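PDB 1FFV: cutm, flavoprotein of carbon monoxide dehydrogenase from Hydrogenophaga pseudoflava, which binds FAD and, as the flavoprotein subunit of carbon monoxide dehydrogenase, probably passes on the electrons released when carbon monoxide is oxidised. Local coordinates for residues Ser84-Val87 / Gln88-Pro92. Residues are numbered along the deposited sequence; the frame is centred on the assembly and turned at random.
Sequences SPIV and QARLP. Unlike the reference sequence in segment 88-92: Ala89 (reference Gln).
Helix 85-90 is a short N-capped helix of the FAD-binding domain, and Ser84 to Leu91 spans it from the cap to the residue where the chain leaves helical geometry. The first full turn closes where Gln88 N donates to Ser84 O at 2.9 Å. Ser84 also caps with its side chain: OG, nearly anti to the backbone N (chi1 164°), takes an almost straight bond from Val87 N at 3.0 Å. One residue on, Ala89 N reaches Pro85 O at 3.1 Å and makes a second, weak bond to Ile86 O. That oxygen's main partner is Arg90 N, 2.9 Å away.

Side chains follow the same spacing. Ile86 CG2 lies 4.3 Å from Arg90 CG, and both residues rest on Val70 of strand 69-73; beyond CG the arginine bends away, and its NH1 forms a salt bridge with Glu65 of strand 63-66. One residue further on, Val87 CG1 packs 4.2 Å from Leu91 CB. Val87 also touches Ile63 and the next helix, at Leu94 and Ala95, whereas Leu91 meets Val70 and Phe175.

Pro85 has no N-H to offer, which suits the first turn, and Ser84 grips that turn through both its carbonyl and its hydroxyl. Ile86 and Val87 against Ile63, Ile86, Arg90 and Leu91 against Val70, and the Arg90-Glu65 salt bridge together join this short helix to strands 63-66 and 69-73.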
loop_
_atom_site.group_PDB
_atom_site.type_symbol
_atom_site.label_atom_id
_atom_site.label_comp_id
_atom_site.label_asym_id
_atom_site.label_seq_id
_atom_site.Cartn_x
_atom_site.Cartn_y
_atom_site.Cartn_z
ATOM N N SER C 84 -22.336 -13.170 44.215
ATOM C CA SER C 84 -23.591 -13.032 44.959
ATOM C C SER C 84 -23.438 -13.146 46.479
ATOM O O SER C 84 -23.003 -14.179 46.988
ATOM C CB SER C 84 -24.599 -14.075 44.489
ATOM O OG SER C 84 -25.655 -14.215 45.418
ATOM N N PRO C 85 -23.766 -12.071 47.225
ATOM C CA PRO C 85 -23.643 -12.139 48.684
ATOM C C PRO C 85 -24.596 -13.173 49.281
ATOM O O PRO C 85 -24.311 -13.748 50.329
ATOM C CB PRO C 85 -23.947 -10.704 49.134
ATOM C CG PRO C 85 -24.742 -10.125 47.997
ATOM C CD PRO C 85 -24.057 -10.695 46.786
ATOM N N ILE C 86 -25.704 -13.448 48.597
ATOM C CA ILE C 86 -26.642 -14.458 49.080
ATOM C C ILE C 86 -26.013 -15.843 48.901
ATOM O O ILE C 86 -25.937 -16.621 49.850
ATOM C CB ILE C 86 -28.005 -14.410 48.341
ATOM C CG1 ILE C 86 -28.785 -13.154 48.736
ATOM C CG2 ILE C 86 -28.840 -15.637 48.686
ATOM C CD1 ILE C 86 -30.103 -13.008 48.003
ATOM N N VAL C 87 -25.535 -16.141 47.694
ATOM C CA VAL C 87 -24.910 -17.434 47.433
ATOM C C VAL C 87 -23.680 -17.626 48.325
ATOM O O VAL C 87 -23.428 -18.725 48.794
ATOM C CB VAL C 87 -24.518 -17.613 45.938
ATOM C CG1 VAL C 87 -23.859 -18.960 45.726
ATOM C CG2 VAL C 87 -25.743 -17.509 45.051
ATOM N N GLN C 88 -22.948 -16.550 48.597
ATOM C CA GLN C 88 -21.756 -16.628 49.447
ATOM C C GLN C 88 -22.048 -16.975 50.906
ATOM O O GLN C 88 -21.295 -17.713 51.542
ATOM C CB GLN C 88 -20.980 -15.315 49.404
ATOM C CG GLN C 88 -20.204 -15.083 48.127
ATOM C CD GLN C 88 -19.456 -13.761 48.139
ATOM O OE1 GLN C 88 -19.093 -13.253 47.077
ATOM N NE2 GLN C 88 -19.225 -13.199 49.327
ATOM N N ALA C 89 -23.137 -16.431 51.434
ATOM C CA ALA C 89 -23.509 -16.663 52.823
ATOM C C ALA C 89 -24.343 -17.918 53.051
ATOM O O ALA C 89 -24.152 -18.616 54.048
ATOM C CB ALA C 89 -24.239 -15.442 53.376
ATOM N N ARG C 90 -25.241 -18.212 52.114
ATOM C CA ARG C 90 -26.151 -19.353 52.219
ATOM C C ARG C 90 -25.716 -20.645 51.532
ATOM O O ARG C 90 -26.138 -21.729 51.931
ATOM C CB ARG C 90 -27.532 -18.947 51.699
ATOM C CG ARG C 90 -28.135 -17.726 52.393
ATOM C CD ARG C 90 -28.682 -18.082 53.769
ATOM N NE ARG C 90 -28.095 -17.284 54.842
ATOM C CZ ARG C 90 -28.529 -16.080 55.204
ATOM N NH1 ARG C 90 -29.558 -15.520 54.576
ATOM N NH2 ARG C 90 -27.958 -15.451 56.225
ATOM N N LEU C 91 -24.918 -20.531 50.472
ATOM C CA LEU C 91 -24.444 -21.700 49.725
ATOM C C LEU C 91 -22.989 -21.487 49.331
ATOM O O LEU C 91 -22.655 -21.472 48.143
ATOM C CB LEU C 91 -25.275 -21.886 48.449
ATOM C CG LEU C 91 -26.801 -21.829 48.555
ATOM C CD1 LEU C 91 -27.425 -21.866 47.169
ATOM C CD2 LEU C 91 -27.307 -22.974 49.421
ATOM N N PRO C 92 -22.096 -21.317 50.321
ATOM C CA PRO C 92 -20.670 -21.099 50.045
ATOM C C PRO C 92 -20.039 -22.064 49.047
ATOM O O PRO C 92 -19.114 -21.689 48.321
ATOM C CB PRO C 92 -20.028 -21.196 51.433
ATOM C CG PRO C 92 -21.025 -22.000 52.236
ATOM C CD PRO C 92 -22.332 -21.449 51.768
#